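PDB 1YR2: prolyl oligopeptidase from Novosphingobium capsulatum, which probably hydrolyses oligopeptides after proline, and far less readily after alanine, as a serine endopeptidase of the S9A family. Local coordinates for residues 176-181 with 214-219; 204-209 with 252-257; 222-227 with 244-249. All coordinates share one frame; numbering follows the deposited sequence.

Contact 1. Residues 176-181 with 214-219; sequences LLAYSV and LAWLGN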
loop_
_atom_site.group_PDB
_atom_site.type_symbol
_atom_site.label_atom_id
_atom_site.label_comp_id
_atom_site.label_asym_id
_atom_site.label_seq_id
_atom_site.Cartn_x
_atom_site.Cartn_y
_atom_site.Cartn_z
ATOM N N LEU A 176 21.682 19.927 16.207
ATOM C CA LEU A 176 21.434 18.764 17.076
ATOM C C LEU A 176 20.368 17.884 16.472
ATOM O O LEU A 176 19.551 18.359 15.665
ATOM C CB LEU A 176 20.920 19.218 18.444
ATOM C CG LEU A 176 21.873 20.058 19.249
ATOM C CD1 LEU A 176 21.099 20.645 20.436
ATOM C CD2 LEU A 176 23.090 19.213 19.728
ATOM N N LEU A 177 20.423 16.601 16.783
ATOM C CA LEU A 177 19.437 15.663 16.301
ATOM C C LEU A 177 18.938 14.820 17.456
ATOM O O LEU A 177 19.709 14.303 18.271
ATOM C CB LEU A 177 20.030 14.816 15.186
ATOM C CG LEU A 177 19.026 13.858 14.558
ATOM C CD1 LEU A 177 18.759 14.247 13.178
ATOM C CD2 LEU A 177 19.517 12.457 14.695
ATOM N N ALA A 178 17.629 14.717 17.527
ATOM C CA ALA A 178 16.952 13.934 18.525
ATOM C C ALA A 178 16.464 12.698 17.840
ATOM O O ALA A 178 16.013 12.756 16.685
ATOM C CB ALA A 178 15.768 14.710 19.129
ATOM N N TYR A 179 16.536 11.557 18.541
ATOM C CA TYR A 179 16.004 10.355 17.999
ATOM C C TYR A 179 15.420 9.432 19.035
ATOM O O TYR A 179 15.825 9.474 20.173
ATOM C CB TYR A 179 17.045 9.650 17.123
ATOM C CG TYR A 179 18.247 9.218 17.844
ATOM C CD1 TYR A 179 19.255 10.122 18.167
ATOM C CD2 TYR A 179 18.430 7.887 18.153
ATOM C CE1 TYR A 179 20.403 9.693 18.827
ATOM C CE2 TYR A 179 19.543 7.481 18.825
ATOM C CZ TYR A 179 20.530 8.378 19.130
ATOM O OH TYR A 179 21.667 7.960 19.786
ATOM N N SER A 180 14.450 8.629 18.597
ATOM C CA SER A 180 13.709 7.700 19.438
ATOM C C SER A 180 14.169 6.264 19.187
ATOM O O SER A 180 14.194 5.821 18.017
ATOM C CB SER A 180 12.264 7.798 19.010
ATOM O OG SER A 180 11.501 7.202 19.950
ATOM N N VAL A 181 14.412 5.523 20.251
ATOM C CA VAL A 181 14.948 4.166 20.188
ATOM C C VAL A 181 13.985 3.189 20.844
ATOM O O VAL A 181 13.493 3.455 21.932
ATOM C CB VAL A 181 16.283 4.065 20.966
ATOM C CG1 VAL A 181 16.839 2.685 20.860
ATOM C CG2 VAL A 181 17.328 5.082 20.438
ATOM N N LEU A 214 8.323 14.018 18.110
ATOM C CA LEU A 214 9.543 14.660 18.524
ATOM C C LEU A 214 9.378 16.007 17.872
ATOM O O LEU A 214 9.226 16.093 16.644
ATOM C CB LEU A 214 10.761 13.965 17.935
ATOM C CG LEU A 214 11.022 12.539 18.342
ATOM C CD1 LEU A 214 12.189 12.001 17.552
ATOM C CD2 LEU A 214 11.248 12.426 19.836
ATOM N N ALA A 215 9.352 17.060 18.654
ATOM C CA ALA A 215 9.178 18.387 18.057
ATOM C C ALA A 215 10.063 19.378 18.746
ATOM O O ALA A 215 9.904 19.644 19.943
ATOM C CB ALA A 215 7.745 18.847 18.157
ATOM N N TRP A 216 10.966 19.997 17.983
ATOM C CA TRP A 216 11.886 20.952 18.572
ATOM C C TRP A 216 11.179 22.291 18.790
ATOM O O TRP A 216 10.395 22.746 17.951
ATOM C CB TRP A 216 13.090 21.159 17.641
ATOM C CG TRP A 216 14.083 20.033 17.680
ATOM C CD1 TRP A 216 14.088 18.905 16.907
ATOM C CD2 TRP A 216 15.200 19.906 18.562
ATOM N NE1 TRP A 216 15.159 18.112 17.220
ATOM C CE2 TRP A 216 15.849 18.688 18.253
ATOM C CE3 TRP A 216 15.743 20.721 19.553
ATOM C CZ2 TRP A 216 16.984 18.251 18.921
ATOM C CZ3 TRP A 216 16.851 20.309 20.214
ATOM C CH2 TRP A 216 17.493 19.082 19.876
ATOM N N LEU A 217 11.463 22.896 19.938
ATOM C CA LEU A 217 11.074 24.242 20.260
ATOM C C LEU A 217 12.354 25.042 20.148
ATOM O O LEU A 217 13.153 25.082 21.068
ATOM C CB LEU A 217 10.482 24.280 21.642
ATOM C CG LEU A 217 9.811 25.567 22.060
ATOM C CD1 LEU A 217 8.399 25.620 21.581
ATOM C CD2 LEU A 217 9.910 25.723 23.578
ATOM N N GLY A 218 12.574 25.610 18.991
ATOM C CA GLY A 218 13.854 26.221 18.643
ATOM C C GLY A 218 15.003 25.226 18.592
ATOM O O GLY A 218 14.823 24.117 18.088
ATOM N N ASN A 219 16.190 25.638 19.062
ATOM C CA ASN A 219 17.404 24.824 18.912
ATOM C C ASN A 219 17.873 24.066 20.132
ATOM O O ASN A 219 18.805 23.283 20.014
ATOM C CB ASN A 219 18.531 25.699 18.359
ATOM C CG ASN A 219 18.084 26.445 17.094
ATOM O OD1 ASN A 219 17.550 25.835 16.192
ATOM N ND2 ASN A 219 18.281 27.719 17.053
#

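Contact 2. Residues 204-209 with 252-257; sequences DELKWV and TPQSAD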
loop_
_atom_site.group_PDB
_atom_site.type_symbol
_atom_site.label_atom_id
_atom_site.label_comp_id
_atom_site.label_asym_id
_atom_site.label_seq_id
_atom_site.Cartn_x
_atom_site.Cartn_y
_atom_site.Cartn_z
ATOM N N ASP A 204 21.930 13.582 27.352
ATOM C CA ASP A 204 20.471 13.625 27.649
ATOM C C ASP A 204 19.797 12.387 27.138
ATOM O O ASP A 204 20.056 11.945 25.977
ATOM C CB ASP A 204 19.757 14.801 26.967
ATOM C CG ASP A 204 20.392 16.153 27.259
ATOM O OD1 ASP A 204 21.642 16.325 27.041
ATOM O OD2 ASP A 204 19.694 17.106 27.680
ATOM N N GLU A 205 18.963 11.808 27.999
ATOM C CA GLU A 205 18.104 10.728 27.600
ATOM C C GLU A 205 16.779 10.925 28.271
ATOM O O GLU A 205 16.699 11.289 29.478
ATOM C CB GLU A 205 18.658 9.354 27.950
ATOM C CG GLU A 205 20.021 8.990 27.378
ATOM C CD GLU A 205 20.311 7.507 27.546
ATOM O OE1 GLU A 205 19.616 6.847 28.349
ATOM O OE2 GLU A 205 21.218 7.002 26.865
ATOM N N LEU A 206 15.718 10.669 27.517
ATOM C CA LEU A 206 14.371 10.824 28.024
ATOM C C LEU A 206 13.777 9.429 28.083
ATOM O O LEU A 206 13.782 8.690 27.066
ATOM C CB LEU A 206 13.520 11.738 27.123
ATOM C CG LEU A 206 14.068 13.160 26.886
ATOM C CD1 LEU A 206 13.186 13.867 25.928
ATOM C CD2 LEU A 206 14.157 13.988 28.140
ATOM N N LYS A 207 13.269 9.071 29.269
ATOM C CA LYS A 207 12.637 7.782 29.507
ATOM C C LYS A 207 11.122 7.962 29.630
ATOM O O LYS A 207 10.610 9.071 29.802
ATOM C CB LYS A 207 13.228 7.098 30.779
ATOM C CG LYS A 207 14.712 6.729 30.686
ATOM C CD LYS A 207 14.950 5.765 29.543
ATOM C CE LYS A 207 16.330 5.080 29.572
ATOM N NZ LYS A 207 16.311 3.941 28.591
ATOM N N TRP A 208 10.428 6.840 29.448
ATOM C CA TRP A 208 8.965 6.699 29.551
ATOM C C TRP A 208 8.215 7.422 28.468
ATOM O O TRP A 208 7.058 7.812 28.623
ATOM C CB TRP A 208 8.454 7.068 30.940
ATOM C CG TRP A 208 9.294 6.447 31.978
ATOM C CD1 TRP A 208 10.154 7.091 32.828
ATOM C CD2 TRP A 208 9.443 5.050 32.228
ATOM N NE1 TRP A 208 10.795 6.175 33.625
ATOM C CE2 TRP A 208 10.380 4.912 33.284
ATOM C CE3 TRP A 208 8.854 3.891 31.691
ATOM C CZ2 TRP A 208 10.765 3.664 33.794
ATOM C CZ3 TRP A 208 9.229 2.639 32.200
ATOM C CH2 TRP A 208 10.176 2.539 33.246
ATOM N N VAL A 209 8.882 7.572 27.334
ATOM C CA VAL A 209 8.279 8.201 26.173
ATOM C C VAL A 209 7.501 7.082 25.496
ATOM O O VAL A 209 7.967 5.938 25.433
ATOM C CB VAL A 209 9.378 8.704 25.269
ATOM C CG1 VAL A 209 8.831 9.192 23.962
ATOM C CG2 VAL A 209 10.197 9.787 25.974
ATOM N N THR A 252 19.949 19.488 30.707
ATOM C CA THR A 252 19.410 19.303 32.036
ATOM C C THR A 252 18.892 17.875 32.142
ATOM O O THR A 252 18.692 17.209 31.130
ATOM C CB THR A 252 18.268 20.290 32.337
ATOM O OG1 THR A 252 17.178 20.063 31.436
ATOM C CG2 THR A 252 18.683 21.731 32.034
ATOM N N PRO A 253 18.706 17.393 33.356
ATOM C CA PRO A 253 18.105 16.082 33.548
ATOM C C PRO A 253 16.621 16.130 33.212
ATOM O O PRO A 253 15.966 17.190 33.252
ATOM C CB PRO A 253 18.340 15.777 35.037
ATOM C CG PRO A 253 18.666 17.062 35.663
ATOM C CD PRO A 253 19.068 18.022 34.629
ATOM N N GLN A 254 16.096 14.957 32.887
ATOM C CA GLN A 254 14.666 14.842 32.599
ATOM C C GLN A 254 13.824 15.293 33.780
ATOM O O GLN A 254 12.687 15.772 33.601
ATOM C CB GLN A 254 14.311 13.397 32.193
ATOM C CG GLN A 254 12.820 13.210 31.834
ATOM C CD GLN A 254 12.530 11.867 31.224
ATOM O OE1 GLN A 254 13.295 10.895 31.445
ATOM N NE2 GLN A 254 11.459 11.784 30.420
ATOM N N SER A 255 14.347 15.119 35.006
ATOM C CA SER A 255 13.603 15.573 36.177
ATOM C C SER A 255 13.381 17.107 36.219
ATOM O O SER A 255 12.539 17.577 36.980
ATOM C CB SER A 255 14.277 15.102 37.462
ATOM O OG SER A 255 15.596 15.575 37.500
ATOM N N ALA A 256 14.114 17.868 35.410
ATOM C CA ALA A 256 13.902 19.304 35.336
ATOM C C ALA A 256 12.841 19.698 34.302
ATOM O O ALA A 256 12.493 20.872 34.180
ATOM C CB ALA A 256 15.211 19.990 35.048
ATOM N N ASP A 257 12.304 18.712 33.578
ATOM C CA ASP A 257 11.372 19.012 32.495
ATOM C C ASP A 257 10.126 19.691 33.015
ATOM O O ASP A 257 9.712 19.496 34.165
ATOM C CB ASP A 257 10.989 17.710 31.719
ATOM C CG ASP A 257 12.134 17.173 30.858
ATOM O OD1 ASP A 257 13.311 17.671 30.957
ATOM O OD2 ASP A 257 11.954 16.220 30.063
HETATM O O HOH W 1 16.308 10.259 31.885
#

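Contact 3. Residues 222-227 with 244-249; sequences LLYSRF and TVWLHR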
loop_
_atom_site.group_PDB
_atom_site.type_symbol
_atom_site.label_atom_id
_atom_site.label_comp_id
_atom_site.label_asym_id
_atom_site.label_seq_id
_atom_site.Cartn_x
_atom_site.Cartn_y
_atom_site.Cartn_z
ATOM N N LEU A 222 12.919 20.369 23.383
ATOM C CA LEU A 222 12.168 19.354 22.647
ATOM C C LEU A 222 10.871 19.035 23.380
ATOM O O LEU A 222 10.899 18.750 24.577
ATOM C CB LEU A 222 13.003 18.073 22.563
ATOM C CG LEU A 222 12.389 17.031 21.619
ATOM C CD1 LEU A 222 12.760 17.276 20.175
ATOM C CD2 LEU A 222 12.760 15.634 21.995
ATOM N N LEU A 223 9.752 19.133 22.672
ATOM C CA LEU A 223 8.456 18.655 23.165
ATOM C C LEU A 223 8.245 17.185 22.826
ATOM O O LEU A 223 8.543 16.738 21.711
ATOM C CB LEU A 223 7.309 19.431 22.501
ATOM C CG LEU A 223 7.169 20.887 22.867
ATOM C CD1 LEU A 223 6.327 21.619 21.828
ATOM C CD2 LEU A 223 6.541 21.047 24.217
ATOM N N TYR A 224 7.706 16.454 23.790
ATOM C CA TYR A 224 7.491 15.031 23.660
ATOM C C TYR A 224 6.324 14.617 24.561
ATOM O O TYR A 224 5.872 15.372 25.420
ATOM C CB TYR A 224 8.771 14.260 24.039
ATOM C CG TYR A 224 9.153 14.328 25.514
ATOM C CD1 TYR A 224 9.847 15.433 26.041
ATOM C CD2 TYR A 224 8.835 13.297 26.383
ATOM C CE1 TYR A 224 10.166 15.491 27.373
ATOM C CE2 TYR A 224 9.126 13.369 27.736
ATOM C CZ TYR A 224 9.849 14.452 28.214
ATOM O OH TYR A 224 10.193 14.475 29.543
ATOM N N SER A 225 5.815 13.424 24.331
ATOM C CA SER A 225 4.760 12.876 25.157
ATOM C C SER A 225 5.255 11.654 25.905
ATOM O O SER A 225 6.088 10.899 25.403
ATOM C CB SER A 225 3.558 12.505 24.288
ATOM O OG SER A 225 3.099 13.653 23.565
ATOM N N ARG A 226 4.775 11.505 27.136
ATOM C CA ARG A 226 5.189 10.443 28.019
ATOM C C ARG A 226 4.032 10.024 28.953
ATOM O O ARG A 226 3.004 10.687 29.011
ATOM C CB ARG A 226 6.376 10.858 28.859
ATOM C CG ARG A 226 6.134 12.039 29.813
ATOM C CD ARG A 226 7.235 12.169 30.897
ATOM N NE ARG A 226 7.053 11.078 31.841
ATOM C CZ ARG A 226 7.897 10.756 32.827
ATOM N NH1 ARG A 226 8.973 11.503 33.048
ATOM N NH2 ARG A 226 7.622 9.696 33.602
ATOM N N PHE A 227 4.270 8.940 29.673
ATOM C CA PHE A 227 3.361 8.399 30.674
ATOM C C PHE A 227 4.087 8.299 32.008
ATOM O O PHE A 227 5.295 8.382 32.060
ATOM C CB PHE A 227 2.872 7.005 30.295
ATOM C CG PHE A 227 2.007 6.986 29.074
ATOM C CD1 PHE A 227 2.565 7.050 27.795
ATOM C CD2 PHE A 227 0.635 6.891 29.195
ATOM C CE1 PHE A 227 1.749 7.043 26.631
ATOM C CE2 PHE A 227 -0.161 6.895 28.070
ATOM C CZ PHE A 227 0.419 6.974 26.765
ATOM N N THR A 244 0.906 12.695 28.842
ATOM C CA THR A 244 1.159 14.137 29.050
ATOM C C THR A 244 2.285 14.664 28.155
ATOM O O THR A 244 3.191 13.934 27.828
ATOM C CB THR A 244 1.423 14.470 30.534
ATOM O OG1 THR A 244 2.498 13.673 31.022
ATOM C CG2 THR A 244 0.273 14.042 31.387
ATOM N N VAL A 245 2.158 15.913 27.729
ATOM C CA VAL A 245 3.146 16.593 26.893
ATOM C C VAL A 245 4.057 17.390 27.832
ATOM O O VAL A 245 3.550 18.083 28.698
ATOM C CB VAL A 245 2.477 17.512 25.876
ATOM C CG1 VAL A 245 3.546 18.214 24.994
ATOM C CG2 VAL A 245 1.542 16.758 25.030
ATOM N N TRP A 246 5.371 17.194 27.688
ATOM C CA TRP A 246 6.435 17.874 28.437
ATOM C C TRP A 246 7.458 18.524 27.513
ATOM O O TRP A 246 7.556 18.165 26.323
ATOM C CB TRP A 246 7.170 16.879 29.311
ATOM C CG TRP A 246 6.364 16.237 30.351
ATOM C CD1 TRP A 246 5.362 15.287 30.188
ATOM C CD2 TRP A 246 6.464 16.463 31.766
ATOM N NE1 TRP A 246 4.854 14.930 31.417
ATOM C CE2 TRP A 246 5.523 15.610 32.400
ATOM C CE3 TRP A 246 7.275 17.304 32.573
ATOM C CZ2 TRP A 246 5.357 15.579 33.792
ATOM C CZ3 TRP A 246 7.113 17.271 33.933
ATOM C CH2 TRP A 246 6.154 16.415 34.542
ATOM N N LEU A 247 8.248 19.434 28.096
ATOM C CA LEU A 247 9.311 20.160 27.403
ATOM C C LEU A 247 10.607 19.781 28.094
ATOM O O LEU A 247 10.767 19.962 29.307
ATOM C CB LEU A 247 9.109 21.672 27.447
ATOM C CG LEU A 247 10.149 22.548 26.756
ATOM C CD1 LEU A 247 10.041 22.323 25.240
ATOM C CD2 LEU A 247 9.960 24.004 27.107
ATOM N N HIS A 248 11.541 19.265 27.315
ATOM C CA HIS A 248 12.874 19.009 27.812
ATOM C C HIS A 248 13.845 20.092 27.345
ATOM O O HIS A 248 13.984 20.331 26.135
ATOM C CB HIS A 248 13.403 17.652 27.336
ATOM C CG HIS A 248 14.804 17.385 27.774
ATOM N ND1 HIS A 248 15.145 17.273 29.100
ATOM C CD2 HIS A 248 15.963 17.260 27.070
ATOM C CE1 HIS A 248 16.448 17.051 29.199
ATOM N NE2 HIS A 248 16.971 17.057 27.987
ATOM N N ARG A 249 14.586 20.659 28.292
ATOM C CA ARG A 249 15.667 21.604 27.951
ATOM C C ARG A 249 17.027 20.931 27.890
ATOM O O ARG A 249 17.422 20.209 28.776
ATOM C CB ARG A 249 15.655 22.797 28.910
ATOM C CG ARG A 249 14.422 23.708 28.647
ATOM C CD ARG A 249 14.400 24.945 29.532
ATOM N NE ARG A 249 13.244 25.800 29.272
ATOM C CZ ARG A 249 12.099 25.724 29.928
ATOM N NH1 ARG A 249 11.906 24.824 30.895
ATOM N NH2 ARG A 249 11.140 26.561 29.615
#

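Contact 1. Residues 176-181 with 214-219
Trp216 reaches out of the 214-219 segment and brings the CZ2 and CH2 atoms of its indole up to Leu176 and Ala178 of strand 176-181. Its CG lies anti to the carbonyl carbon, beside the backbone N (chi1 -77°), and a chi2 of 89° turns the ring plane roughly perpendicular to the CA-CB-CG plane. Trp216 CH2 thereby meets Leu176 CB at 3.7 Å, and Trp216 CZ2 meets Ala178 CB at 3.7 Å, both methylene and methyl approaching the ring obliquely. The backbone enters at the rim instead, where Ala178 N lies in the ring plane, 3.9 Å from Trp216 CZ2. Leu176 crosses the indole at about a right angle, and its CD1 runs on to within 3.5 Å of Asn219 O. These residues belong to adjacent blades of the beta-propeller: 176-183 is the second strand of one four-stranded sheet, and 215-216 the first strand of the next. The indole also ties the blades together through a hydrogen bond from NE1 to Ala169 O, on strand 163-170. An alanine at Trp216 would probably weaken this joint, losing both the packing on Leu176 and Ala178 and the bond to Ala169. Leu214, with CG likewise beside its backbone N, lays its CD1 along the backbone of the strand, 4.0 Å from Ala178 O and close to Tyr179 CA.

Contact 2. Residues 204-209 with 252-257
The backbones of strand 204-207 and the short 3-10 segment 254-256 stay apart, the CA atoms of Leu206 and Gln254 being 6.1 Å from each other, so a side chain must bridge them. That side chain is Gln254, fully extended with CG anti to the backbone N (chi1 -178°) and its amide laid against Lys207. Lys207 N donates to Gln254 OE1 at 2.8 Å in an almost straight bond (176°), though it approaches from above the carbonyl plane of the amide. Gln254 NE2 returns a bond to Lys207 O at 2.9 Å, in the plane of that carbonyl and on a lone pair. Strand 204-210 is the last of its propeller blade, pairing with 188-195 through Leu206 and Val191; on its other edge the carboxamide of Gln254, carried by a loop of the next blade, bonds to the backbone much as a further strand would. Gln254 OE1 has a second donor, a water 3.1 Å away that also donates to Glu205 O, while NE2 is bonded to Tyr224 OH as well. Leu206 crosses the glutamine obliquely, its CD2 lying 4.0 Å from Gln254 CG and 3.7 Å from Asp257 OD2. Both carboxylate oxygens of Asp257 are engaged, OD2 by Tyr224 OH and OD1 by His248 ND1. Nearer the start of the strand, Asp204 OD2 is held by His248 NE2 and Gly251 N.

Contact 3. Residues 222-227 with 244-249
Thr244 opens the antiparallel pairing, its N bonded to Arg226 O at 2.9 Å and its O accepting from Arg226 N. Its OG1, set between backbone N and carbonyl carbon, takes the NE1 proton of Trp246 at 2.7 Å, fixing the indole's rotation. Val245 turns to the opposite face, where its CG2 lies 3.8 Å from Ser225 OG, itself hydrogen-bonded to His271 O. Trp246 forms a hydrogen-bonded pair with Tyr224; the tyrosine ring, inclined 24° to the indole's five-membered ring, hardly overlaps it, and Trp246 CB packs on Tyr224 CZ, at 3.8 Å. Arg226 runs over the indole face in a CH-pi contact, CD 3.9 Å from the centroid of the five-membered ring, while its NE and NH2 both grip Phe227 O side-on. Leu247 crosses Leu223 obliquely, CD1 to CD2 at 3.9 Å. His248 closes the ladder with a nearly straight bond from its N to Leu222 O (177°), its CB resting against Tyr224 CE1. The strands are the middle pair of a four-stranded propeller blade, between 215-216 and 258-261; the face with Leu223 and Val245 packs on strand 270-275 of the following blade, and that with Tyr224 and His248 on 204-210 of the preceding one.

Contacts 1 and 2 both join one propeller blade to the next, whereas contact 3 lies inside the second of these blades and pairs its two middle strands. Contacts 1 and 3 are buried; contact 2 is only partly so, and correspondingly uses a glutamine amide and a water where contact 1 relies on apolar packing and contact 3 on a regular backbone ladder. The chain between the two segments of contact 2 contains both strands of contact 3, and the two share a polar network through the carboxylate of Asp257. Contact 1 adjoins contact 3 through neighbouring strands of one sheet: Ala215 O probably accepts from Leu223 N, and Leu222 packs against Trp216.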